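Local coordinates for hypothetical protein PH1819 (Pyrococcus horikoshii, PDB 2EEN), which is of unknown function but belongs to the CYTH family, whose members bind triphosphate compounds, and so may act on a phosphorylated substrate, at residues A[7-12]-A[164-169]. Sequence-based numbering, arbitrary orientation.
Sequences KGYAND and KFERRS
Tyr9 crosses Glu166 obliquely, its OH donating at 2.7 Å to Glu166 OE1, which accepts on its anti lone pair, away from the other oxygen; ring and carboxylate planes are turned 73° apart. A single beta bridge joins the backbones. Tyr9 N gives a 2.9 Å bond to Lys164 O, nearly along the C=O axis, and Glu166 N returns one of 2.8 Å to Lys7 O, meeting it from above the carbonyl plane. Gly8 and Phe165 thus face each other as an antiparallel, non-hydrogen-bonded pair, CA to CA 4.0 Å, and one water spans Lys7 N and Glu166 O. Lys164 crosses the tyrosine at about a right angle; its CG sits in the crowded position between N and the carbonyl carbon (chi1 40°), and the extended chain lays CE 3.4 Å from Tyr9 CB. Lys7, two residues before the tyrosine and on the same face of the strand, bends at chi3 so that NZ donates to Arg168 O, in the carbonyl plane, at 3.0 Å. Lys7 is the lysine of the EXEXK signature of the CYTH triphosphate-tunnel fold. In relatives that lysine contacts phosphates, and a similar role is possible here. The connection between helices 146-160 and 170-176 pairs by this one bridge with strand 3-9, outermost in this chain's sheet, whose neighbour within it is strand 131-139. Farther out, Arg168 grips Glu166 side-on, NE to OE2 at 2.6 Å and NH2 to OE1, while its own backbone N also bonds OE2. Four donors thus hold the carboxylate, probably keeping it ionised. An alanine in place of Glu166 would probably leave Tyr9 OH and the Arg168 guanidinium less firmly placed. Arg168 is itself anchored by Glu176, and Leu173 packs on Tyr9, Glu166 and Arg168 alike.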
loop_
_atom_site.group_PDB
_atom_site.type_symbol
_atom_site.label_atom_id
_atom_site.label_comp_id
_atom_site.label_asym_id
_atom_site.label_seq_id
_atom_site.Cartn_x
_atom_site.Cartn_y
_atom_site.Cartn_z
ATOM N N LYS A 7 11.040 0.702 -24.676
ATOM C CA LYS A 7 12.372 1.039 -24.211
ATOM C C LYS A 7 13.408 0.571 -25.213
ATOM O O LYS A 7 13.248 -0.475 -25.842
ATOM C CB LYS A 7 12.638 0.382 -22.853
ATOM C CG LYS A 7 14.066 0.558 -22.340
ATOM C CD LYS A 7 14.187 0.185 -20.862
ATOM C CE LYS A 7 14.020 -1.307 -20.622
ATOM N NZ LYS A 7 14.043 -1.615 -19.155
ATOM N N GLY A 8 14.467 1.355 -25.355
ATOM C CA GLY A 8 15.541 1.002 -26.257
ATOM C C GLY A 8 16.878 1.325 -25.627
ATOM O O GLY A 8 16.954 2.118 -24.687
ATOM N N TYR A 9 17.937 0.690 -26.109
ATOM C CA TYR A 9 19.261 0.979 -25.588
ATOM C C TYR A 9 19.647 2.319 -26.183
ATOM O O TYR A 9 19.258 2.632 -27.310
ATOM C CB TYR A 9 20.266 -0.099 -26.010
ATOM C CG TYR A 9 20.080 -1.399 -25.273
ATOM C CD1 TYR A 9 19.036 -2.264 -25.597
ATOM C CD2 TYR A 9 20.916 -1.742 -24.212
ATOM C CE1 TYR A 9 18.825 -3.437 -24.884
ATOM C CE2 TYR A 9 20.711 -2.912 -23.489
ATOM C CZ TYR A 9 19.665 -3.751 -23.829
ATOM O OH TYR A 9 19.442 -4.900 -23.105
ATOM N N ALA A 10 20.396 3.117 -25.432
ATOM C CA ALA A 10 20.800 4.428 -25.913
ATOM C C ALA A 10 22.293 4.692 -25.764
ATOM O O ALA A 10 23.067 3.805 -25.393
ATOM C CB ALA A 10 19.996 5.519 -25.194
ATOM N N ASN A 11 22.682 5.928 -26.054
ATOM C CA ASN A 11 24.068 6.360 -25.992
ATOM C C ASN A 11 24.081 7.881 -26.022
ATOM O O ASN A 11 23.026 8.505 -26.147
ATOM C CB ASN A 11 24.827 5.820 -27.201
ATOM C CG ASN A 11 24.127 6.142 -28.511
ATOM O OD1 ASN A 11 23.776 7.294 -28.773
ATOM N ND2 ASN A 11 23.921 5.126 -29.340
ATOM N N ASP A 12 25.267 8.477 -25.919
ATOM C CA ASP A 12 25.384 9.934 -25.928
ATOM C C ASP A 12 24.732 10.555 -27.161
ATOM O O ASP A 12 24.156 11.644 -27.087
ATOM C CB ASP A 12 26.856 10.363 -25.872
ATOM C CG ASP A 12 27.511 10.035 -24.544
ATOM O OD1 ASP A 12 26.885 10.283 -23.492
ATOM O OD2 ASP A 12 28.659 9.539 -24.551
ATOM N N LYS A 164 17.966 -0.951 -31.007
ATOM C CA LYS A 164 17.690 -2.140 -30.222
ATOM C C LYS A 164 16.704 -1.880 -29.100
ATOM O O LYS A 164 16.992 -1.154 -28.149
ATOM C CB LYS A 164 18.994 -2.727 -29.675
ATOM C CG LYS A 164 20.001 -1.708 -29.178
ATOM C CD LYS A 164 21.326 -2.387 -28.844
ATOM C CE LYS A 164 22.377 -1.388 -28.388
ATOM N NZ LYS A 164 23.686 -2.052 -28.137
ATOM N N PHE A 165 15.529 -2.477 -29.233
ATOM C CA PHE A 165 14.471 -2.340 -28.251
ATOM C C PHE A 165 14.593 -3.421 -27.191
ATOM O O PHE A 165 15.191 -4.476 -27.425
ATOM C CB PHE A 165 13.118 -2.402 -28.954
ATOM C CG PHE A 165 12.804 -1.165 -29.740
ATOM C CD1 PHE A 165 13.221 -1.039 -31.060
ATOM C CD2 PHE A 165 12.153 -0.095 -29.140
ATOM C CE1 PHE A 165 12.997 0.142 -31.771
ATOM C CE2 PHE A 165 11.924 1.087 -29.839
ATOM C CZ PHE A 165 12.348 1.206 -31.156
ATOM N N GLU A 166 14.021 -3.155 -26.023
ATOM C CA GLU A 166 14.114 -4.103 -24.907
ATOM C C GLU A 166 12.814 -4.152 -24.090
ATOM O O GLU A 166 12.358 -3.171 -23.518
ATOM C CB GLU A 166 15.275 -3.670 -24.005
ATOM C CG GLU A 166 15.434 -4.577 -22.786
ATOM C CD GLU A 166 15.894 -5.946 -23.241
ATOM O OE1 GLU A 166 17.025 -6.079 -23.662
ATOM O OE2 GLU A 166 15.115 -6.888 -23.134
ATOM N N ARG A 167 12.187 -5.350 -24.079
ATOM C CA ARG A 167 10.972 -5.516 -23.284
ATOM C C ARG A 167 11.296 -5.933 -21.848
ATOM O O ARG A 167 10.446 -5.947 -20.963
ATOM C CB ARG A 167 10.131 -6.623 -23.931
ATOM C CG ARG A 167 9.347 -6.177 -25.162
ATOM C CD ARG A 167 8.411 -7.278 -25.665
ATOM N NE ARG A 167 7.439 -7.605 -24.626
ATOM C CZ ARG A 167 6.710 -8.742 -24.730
ATOM N NH1 ARG A 167 6.877 -9.562 -25.754
ATOM N NH2 ARG A 167 5.806 -9.022 -23.787
ATOM N N ARG A 168 12.550 -6.371 -21.638
ATOM C CA ARG A 168 12.945 -6.740 -20.290
ATOM C C ARG A 168 13.153 -5.492 -19.437
ATOM O O ARG A 168 13.716 -4.498 -19.870
ATOM C CB ARG A 168 14.259 -7.526 -20.354
ATOM C CG ARG A 168 14.089 -8.985 -20.777
ATOM C CD ARG A 168 15.442 -9.682 -20.957
ATOM N NE ARG A 168 16.268 -8.910 -21.879
ATOM C CZ ARG A 168 17.532 -9.318 -22.143
ATOM N NH1 ARG A 168 18.031 -10.404 -21.577
ATOM N NH2 ARG A 168 18.272 -8.608 -22.999
ATOM N N SER A 169 12.666 -5.581 -18.211
ATOM C CA SER A 169 12.774 -4.494 -17.258
ATOM C C SER A 169 14.216 -4.369 -16.803
ATOM O O SER A 169 15.015 -5.303 -16.951
ATOM C CB SER A 169 11.901 -4.788 -16.045
ATOM O OG SER A 169 12.321 -5.990 -15.419
HETATM O O HOH W 1 10.092 -2.060 -25.037
#